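Local structure of DNA binding protein (Mycobacterium tuberculosis, 4NB5) at residues Gly37-Leu40 against Gly41-Val45; Phe93-Arg96 against Pro97-Ala101; Gly126-Pro129 against Pro130-Arg134. The protein binds promoter DNA as a homodimer and controls expression of MmpS-MmpL transport systems, as well as its own expression. All coordinates share one frame; numbering follows the deposited sequence. Where two conformers were deposited one is given.

In the fold
The contacts follow one another along the chain. Contact 1 lies on helix 34-45. Contact 2 joins strand 92-95 to the start of helix 99-124. Contact 3 is in the loop between helix 99-124 and helix 134-159. The centres of contacts 1 and 2 are about 11 Å apart, and the two touch: Leu-40 and Leu-44 pack on Leu-95. Contact 3 is remote, about 46 Å from contact 1 and 43 Å from contact 2, centre to centre. It lies on the opposite side of the chain's centre from both. Contacts 1 and 2 lie where the winged helix-turn-helix part meets the start of helix 99-124. Contact 3 closes the long helical hairpin, whose tip reaches the second subunit of the homodimer.

Contact 1: Gly37-Leu40 against Gly41-Val45; sequences GRLL and GWLLV
Leu-39 and Leu-43 lie side by side and point the same way, one turn apart on helix 34-45. This helix is part of the winged helix-turn-helix fold of the MarR family. The tight part of the contact is its leucine side. CD1 of Leu-39 meets CD1 of Leu-43 at 3.9 Å. The two reach this position with different first torsions. In Leu-39, CG is anti to the backbone N (chi1 177°), which sends the branch along the helix towards the next turn. In Leu-43, CG lies beside the backbone N and passes close to the Leu-39 carbonyl. Leu-39 also packs on Leu-56 and Leu-74, so it joins helix 34-45 to helices 53-59 and 64-77, which probably form the helix-turn-helix motif. Leu-40 and Leu-44 form a second pair. Their side chains cross at a slant, and the side chain of Leu-40 is about 6 Å from the bound 1,3-dihydroxypropan-2-yl octadecanoate.

The looser, partly exposed side carries Arg-38 and Trp-42. Their polar ends turn to other parts of the chain: NH2 of Arg-38 bonds to Leu-60 O, and NE1 of Trp-42 to Gln-51 OE1. Within the contact they meet mainly through the backbone, where Trp-42 N donates to Arg-38 O at 2.8 Å. CB of Trp-42 sits 3.4 Å from that same oxygen.

The helical bonding also slackens along the chain. Gly-41 N reaches Gly-37 O at 2.9 Å and Leu-43 N reaches Leu-39 O at 3.0 Å, both as fairly straight hydrogen bonds. Leu-44 N to Leu-40 O is weak, bent to 130° at the hydrogen. In this last turn Leu-43 O accepts a bond from NH1 of Arg-135 of the second subunit. At the weak turn, CD1 of Leu-44 rests 3.5 Å from Leu-40 O and 4.1 Å from Leu-40 CG.

Contact 2: Phe93-Arg96 against Pro97-Ala101; sequences FRLR and PNAFA
Leu-95 O takes two N-H groups from the side chain of Arg-94. NE donates at 3.0 Å, with Leu-95 O close to the guanidinium plane (14° out of it). NH2 adds a weak bond to the same oxygen at 3.4 Å. The guanidinium is fixed further by salt bridges to Glu-49 and to Glu-18 of the fourth subunit. Leu-95 itself turns its side chain to the other segment. Its CG is anti to the backbone N (chi1 -166°), and CG meets CB of Ala-99 at 3.6 Å. The same methyl lies 3.3 Å from Arg-96 O.

The other side of the turn is partly exposed. The side chains of Arg-96 and Pro-97 cross at about a right angle, with Arg-96 CB 3.5 Å from Pro-97 CD. A water donates to Pro-97 O at 2.8 Å. A weak bond to this water from NH1 of Arg-96 is doubtful, because that side chain has two conformers. Asn-98 stands at the N-cap of helix 99-124, without a capping bond from its side chain. The arrangement is the exit from the wing hairpin into the long helix 99-124 of a MarR-type winged helix-turn-helix protein.

Contact 3: Gly126-Pro129 against Pro130-Arg134; sequences GDAP and PQRSR
The guanidinium of Arg-132 and the methyl of Ala-128 meet at a slant. CB of Ala-128 is 4.2 Å from NH1 and 4.0 Å from CD of Arg-132, so the end of the aliphatic chain shares the contact with the flat group. NE of the guanidinium is taken by Val-45 O of the second subunit. The amide of Gln-131 is the second flat group. It brings OE1 to 3.5 Å from CB of Pro-129. A bend at chi2 (96°) turns the glutamine back over the preceding residues. The two proline rings come just before it in the chain: CB of Pro-129 lies 3.8 Å from CD of Pro-130.

The backbone between these groups is a tight turn. Arg-132 N donates to Pro-129 O at 2.9 Å, and the donor N stands above the carbonyl plane, 45° out of it. CB of Arg-132 lies 3.4 Å from the same oxygen. The next two residues repeat the pattern. Ser-133 N bonds to Pro-130 O, and Arg-134 N to Gln-131 O at 3.2 Å. Three successive bonds thus span three residues each and lead the chain into helix 134-159. The whole forms the connection of a helical hairpin, between helix 99-124 and helix 134-159. In MarR-type regulators, helices of this kind belong to the dimerisation region.

Several residues here are exposed, the two prolines and Gln-131 among them. Ser-133 is buried, and its side chain packs on Leu-125, as does that of Arg-132. The CB of Arg-132 points toward segment 126-129. With CG anti to the backbone N (chi1 -168°) and the chain extended as far as NE, it carries the guanidinium past the alanine to the neighbouring subunit. There it also packs on Asp-47 of that subunit.

Contact 1: Gly37-Leu40 against Gly41-Val45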
loop_
_atom_site.group_PDB
_atom_site.type_symbol
_atom_site.label_atom_id
_atom_site.label_comp_id
_atom_site.label_asym_id
_atom_site.label_seq_id
_atom_site.Cartn_x
_atom_site.Cartn_y
_atom_site.Cartn_z
ATOM N N GLY B 37 -12.344 14.025 -4.532
ATOM C CA GLY B 37 -12.766 13.676 -5.875
ATOM C C GLY B 37 -12.339 14.707 -6.908
ATOM O O GLY B 37 -11.865 14.358 -7.989
ATOM N N ARG B 38 -12.529 15.983 -6.578
ATOM C CA ARG B 38 -12.145 17.067 -7.486
ATOM C C ARG B 38 -10.637 17.097 -7.697
ATOM O O ARG B 38 -10.163 17.296 -8.817
ATOM C CB ARG B 38 -12.646 18.416 -6.956
ATOM C CG ARG B 38 -14.163 18.546 -6.955
ATOM C CD ARG B 38 -14.614 19.839 -6.271
ATOM N NE ARG B 38 -14.197 21.017 -7.031
ATOM C CZ ARG B 38 -13.606 22.097 -6.519
ATOM N NH1 ARG B 38 -13.341 22.192 -5.220
ATOM N NH2 ARG B 38 -13.278 23.098 -7.326
ATOM N N LEU B 39 -9.885 16.886 -6.616
ATOM C CA LEU B 39 -8.428 16.820 -6.692
ATOM C C LEU B 39 -7.947 15.672 -7.583
ATOM O O LEU B 39 -7.058 15.859 -8.422
ATOM C CB LEU B 39 -7.815 16.723 -5.293
ATOM C CG LEU B 39 -6.294 16.575 -5.267
ATOM C CD1 LEU B 39 -5.617 17.708 -6.018
ATOM C CD2 LEU B 39 -5.788 16.514 -3.833
ATOM N N LEU B 40 -8.540 14.488 -7.423
ATOM C CA LEU B 40 -8.179 13.364 -8.273
ATOM C C LEU B 40 -8.527 13.682 -9.724
ATOM O O LEU B 40 -7.735 13.444 -10.628
ATOM C CB LEU B 40 -8.885 12.091 -7.814
ATOM C CG LEU B 40 -8.605 10.837 -8.649
ATOM C CD1 LEU B 40 -7.116 10.543 -8.740
ATOM C CD2 LEU B 40 -9.341 9.635 -8.091
ATOM N N GLY B 41 -9.717 14.231 -9.946
ATOM C CA GLY B 41 -10.116 14.617 -11.286
ATOM C C GLY B 41 -9.153 15.615 -11.916
ATOM O O GLY B 41 -8.758 15.468 -13.072
ATOM N N TRP B 42 -8.779 16.638 -11.159
ATOM C CA TRP B 42 -7.832 17.628 -11.644
ATOM C C TRP B 42 -6.499 16.978 -12.033
ATOM O O TRP B 42 -5.941 17.272 -13.087
ATOM C CB TRP B 42 -7.606 18.722 -10.596
ATOM C CG TRP B 42 -6.694 19.815 -11.073
ATOM C CD1 TRP B 42 -5.384 19.989 -10.741
ATOM C CD2 TRP B 42 -7.029 20.889 -11.967
ATOM N NE1 TRP B 42 -4.881 21.104 -11.370
ATOM C CE2 TRP B 42 -5.866 21.667 -12.125
ATOM C CE3 TRP B 42 -8.197 21.264 -12.631
ATOM C CZ2 TRP B 42 -5.844 22.804 -12.935
ATOM C CZ3 TRP B 42 -8.166 22.394 -13.439
ATOM C CH2 TRP B 42 -6.995 23.146 -13.584
ATOM N N LEU B 43 -5.987 16.082 -11.195
ATOM C CA LEU B 43 -4.683 15.472 -11.481
ATOM C C LEU B 43 -4.734 14.489 -12.644
ATOM O O LEU B 43 -3.697 14.101 -13.182
ATOM C CB LEU B 43 -4.112 14.807 -10.222
ATOM C CG LEU B 43 -3.673 15.797 -9.144
ATOM C CD1 LEU B 43 -3.406 15.089 -7.837
ATOM C CD2 LEU B 43 -2.425 16.565 -9.584
ATOM N N LEU B 44 -5.940 14.096 -13.043
ATOM C CA LEU B 44 -6.136 13.260 -14.219
ATOM C C LEU B 44 -6.097 14.044 -15.535
ATOM O O LEU B 44 -5.850 13.467 -16.585
ATOM C CB LEU B 44 -7.478 12.532 -14.116
ATOM C CG LEU B 44 -7.394 11.245 -13.307
ATOM C CD1 LEU B 44 -8.747 10.897 -12.730
ATOM C CD2 LEU B 44 -6.897 10.104 -14.149
ATOM N N VAL B 45 -6.349 15.350 -15.482
ATOM C CA VAL B 45 -6.476 16.130 -16.713
ATOM C C VAL B 45 -5.562 17.344 -16.793
ATOM O O VAL B 45 -5.461 17.956 -17.849
ATOM C CB VAL B 45 -7.923 16.630 -16.934
ATOM C CG1 VAL B 45 -8.863 15.455 -17.131
ATOM C CG2 VAL B 45 -8.375 17.509 -15.779
#

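Contact 2: Phe93-Arg96 against Pro97-Ala101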
loop_
_atom_site.group_PDB
_atom_site.type_symbol
_atom_site.label_atom_id
_atom_site.label_comp_id
_atom_site.label_asym_id
_atom_site.label_seq_id
_atom_site.Cartn_x
_atom_site.Cartn_y
_atom_site.Cartn_z
ATOM N N PHE B 93 2.490 17.536 -6.293
ATOM C CA PHE B 93 1.808 16.252 -6.389
ATOM C C PHE B 93 1.604 15.909 -7.845
ATOM O O PHE B 93 1.559 16.785 -8.712
ATOM C CB PHE B 93 0.449 16.282 -5.688
ATOM C CG PHE B 93 0.534 16.545 -4.222
ATOM C CD1 PHE B 93 0.875 15.533 -3.339
ATOM C CD2 PHE B 93 0.288 17.810 -3.722
ATOM C CE1 PHE B 93 0.955 15.782 -1.980
ATOM C CE2 PHE B 93 0.372 18.064 -2.369
ATOM C CZ PHE B 93 0.704 17.050 -1.497
ATOM N N ARG B 94 1.457 14.616 -8.083
ATOM C CA ARG B 94 1.269 14.118 -9.418
ATOM C C ARG B 94 0.485 12.807 -9.371
ATOM O O ARG B 94 0.619 12.057 -8.465
ATOM C CB ARG B 94 2.632 13.775 -9.913
ATOM C CG ARG B 94 2.851 13.785 -11.323
ATOM C CD ARG B 94 4.085 12.943 -11.537
ATOM N NE ARG B 94 3.451 12.093 -12.397
ATOM C CZ ARG B 94 3.450 12.237 -13.674
ATOM N NH1 ARG B 94 4.179 13.095 -14.282
ATOM N NH2 ARG B 94 2.699 11.456 -14.297
ATOM N N LEU B 95 -0.332 12.578 -10.366
ATOM C CA LEU B 95 -0.966 11.279 -10.474
ATOM C C LEU B 95 0.115 10.236 -10.680
ATOM O O LEU B 95 1.077 10.448 -11.424
ATOM C CB LEU B 95 -1.927 11.259 -11.657
ATOM C CG LEU B 95 -2.896 10.090 -11.699
ATOM C CD1 LEU B 95 -4.036 10.307 -10.717
ATOM C CD2 LEU B 95 -3.421 9.906 -13.113
ATOM N N ARG B 96 -0.032 9.095 -10.027
ATOM C CA ARG B 96 0.954 8.040 -10.171
ATOM C C ARG B 96 0.875 7.390 -11.543
ATOM O O ARG B 96 -0.180 7.358 -12.168
ATOM C CB ARG B 96 0.769 6.985 -9.081
ATOM C CG ARG B 96 1.781 7.094 -7.962
ATOM C CD ARG B 96 2.298 5.727 -7.567
ATOM N NE ARG B 96 1.512 5.139 -6.495
ATOM C CZ ARG B 96 1.518 3.848 -6.177
ATOM N NH1 ARG B 96 2.252 2.977 -6.863
ATOM N NH2 ARG B 96 0.762 3.425 -5.177
ATOM N N PRO B 97 2.011 6.877 -12.038
ATOM C CA PRO B 97 1.916 6.083 -13.264
ATOM C C PRO B 97 0.964 4.913 -13.023
ATOM O O PRO B 97 0.977 4.361 -11.924
ATOM C CB PRO B 97 3.345 5.555 -13.457
ATOM C CG PRO B 97 4.212 6.400 -12.597
ATOM C CD PRO B 97 3.365 6.876 -11.464
ATOM N N ASN B 98 0.144 4.555 -14.003
ATOM C CA ASN B 98 -0.748 3.415 -13.851
ATOM C C ASN B 98 -1.561 3.547 -12.554
ATOM O O ASN B 98 -1.700 2.584 -11.794
ATOM C CB ASN B 98 0.099 2.137 -13.834
ATOM C CG ASN B 98 -0.605 0.948 -14.462
ATOM O OD1 ASN B 98 -1.491 1.101 -15.300
ATOM N ND2 ASN B 98 -0.195 -0.253 -14.061
ATOM N N ALA B 99 -2.113 4.739 -12.318
ATOM C CA ALA B 99 -2.689 5.091 -11.016
ATOM C C ALA B 99 -3.803 4.174 -10.533
ATOM O O ALA B 99 -3.880 3.864 -9.348
ATOM C CB ALA B 99 -3.186 6.532 -11.029
ATOM N N PHE B 100 -4.683 3.750 -11.433
ATOM C CA PHE B 100 -5.811 2.941 -11.003
ATOM C C PHE B 100 -5.405 1.480 -10.766
ATOM O O PHE B 100 -6.007 0.786 -9.945
ATOM C CB PHE B 100 -7.000 3.127 -11.950
ATOM C CG PHE B 100 -7.723 4.413 -11.697
ATOM C CD1 PHE B 100 -7.179 5.608 -12.136
ATOM C CD2 PHE B 100 -8.888 4.448 -10.956
ATOM C CE1 PHE B 100 -7.810 6.811 -11.871
ATOM C CE2 PHE B 100 -9.524 5.649 -10.689
ATOM C CZ PHE B 100 -8.978 6.831 -11.152
ATOM N N ALA B 101 -4.348 1.037 -11.430
ATOM C CA ALA B 101 -3.772 -0.265 -11.115
ATOM C C ALA B 101 -3.142 -0.193 -9.733
ATOM O O ALA B 101 -3.288 -1.109 -8.923
ATOM C CB ALA B 101 -2.750 -0.667 -12.128
HETATM O O HOH W 1 2.551 3.231 -9.847
#

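Contact 3: Gly126-Pro129 against Pro130-Arg134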
loop_
_atom_site.group_PDB
_atom_site.type_symbol
_atom_site.label_atom_id
_atom_site.label_comp_id
_atom_site.label_asym_id
_atom_site.label_seq_id
_atom_site.Cartn_x
_atom_site.Cartn_y
_atom_site.Cartn_z
ATOM N N GLY B 126 -15.662 -17.964 19.209
ATOM C CA GLY B 126 -15.239 -19.341 19.402
ATOM C C GLY B 126 -16.184 -20.190 20.241
ATOM O O GLY B 126 -16.349 -21.378 19.967
ATOM N N ASP B 127 -16.803 -19.596 21.260
ATOM C CA ASP B 127 -17.706 -20.339 22.144
ATOM C C ASP B 127 -19.179 -20.191 21.775
ATOM O O ASP B 127 -20.057 -20.580 22.546
ATOM C CB ASP B 127 -17.507 -19.913 23.603
ATOM C CG ASP B 127 -16.210 -20.430 24.195
ATOM O OD1 ASP B 127 -15.723 -21.496 23.748
ATOM O OD2 ASP B 127 -15.675 -19.772 25.107
ATOM N N ALA B 128 -19.449 -19.609 20.609
ATOM C CA ALA B 128 -20.805 -19.501 20.098
ATOM C C ALA B 128 -21.100 -20.686 19.196
ATOM O O ALA B 128 -20.175 -21.350 18.729
ATOM C CB ALA B 128 -20.977 -18.202 19.318
ATOM N N PRO B 129 -22.387 -20.944 18.929
ATOM C CA PRO B 129 -22.752 -21.979 17.961
ATOM C C PRO B 129 -22.147 -21.652 16.609
ATOM O O PRO B 129 -22.112 -20.481 16.222
ATOM C CB PRO B 129 -24.274 -21.886 17.896
ATOM C CG PRO B 129 -24.671 -21.196 19.138
ATOM C CD PRO B 129 -23.569 -20.264 19.477
ATOM N N PRO B 130 -21.662 -22.670 15.892
ATOM C CA PRO B 130 -21.004 -22.372 14.617
ATOM C C PRO B 130 -21.897 -21.646 13.601
ATOM O O PRO B 130 -21.356 -20.945 12.745
ATOM C CB PRO B 130 -20.564 -23.751 14.097
ATOM C CG PRO B 130 -21.174 -24.762 15.008
ATOM C CD PRO B 130 -21.564 -24.087 16.274
ATOM N N GLN B 131 -23.218 -21.791 13.688
ATOM C CA GLN B 131 -24.126 -21.059 12.805
ATOM C C GLN B 131 -23.927 -19.543 12.916
ATOM O O GLN B 131 -24.085 -18.807 11.934
ATOM C CB GLN B 131 -25.587 -21.380 13.127
ATOM C CG GLN B 131 -26.010 -22.809 12.800
ATOM C CD GLN B 131 -25.924 -23.716 14.009
ATOM O OE1 GLN B 131 -25.056 -23.549 14.861
ATOM N NE2 GLN B 131 -26.843 -24.674 14.097
ATOM N N ARG B 132 -23.588 -19.075 14.113
ATOM C CA ARG B 132 -23.461 -17.638 14.349
ATOM C C ARG B 132 -22.263 -17.072 13.596
ATOM O O ARG B 132 -22.236 -15.884 13.260
ATOM C CB ARG B 132 -23.323 -17.332 15.835
ATOM C CG ARG B 132 -23.470 -15.860 16.168
ATOM C CD ARG B 132 -23.463 -15.594 17.663
ATOM N NE ARG B 132 -23.178 -14.190 17.955
ATOM C CZ ARG B 132 -22.842 -13.724 19.150
ATOM N NH1 ARG B 132 -22.775 -14.546 20.198
ATOM N NH2 ARG B 132 -22.577 -12.435 19.303
ATOM N N SER B 133 -21.276 -17.919 13.335
ATOM C CA SER B 133 -20.042 -17.502 12.659
ATOM C C SER B 133 -20.093 -17.628 11.135
ATOM O O SER B 133 -19.117 -17.304 10.456
ATOM C CB SER B 133 -18.849 -18.311 13.181
ATOM O OG SER B 133 -18.390 -17.809 14.415
ATOM N N ARG B 134 -21.221 -18.081 10.595
ATOM C CA ARG B 134 -21.353 -18.260 9.159
ATOM C C ARG B 134 -21.033 -16.985 8.369
ATOM O O ARG B 134 -20.345 -17.044 7.356
ATOM C CB ARG B 134 -22.754 -18.729 8.792
ATOM C CG ARG B 134 -22.902 -19.084 7.328
ATOM C CD ARG B 134 -24.355 -19.348 6.964
ATOM N NE ARG B 134 -24.518 -19.674 5.548
ATOM C CZ ARG B 134 -25.692 -19.813 4.937
ATOM N NH1 ARG B 134 -26.825 -19.651 5.610
ATOM N NH2 ARG B 134 -25.733 -20.111 3.646
#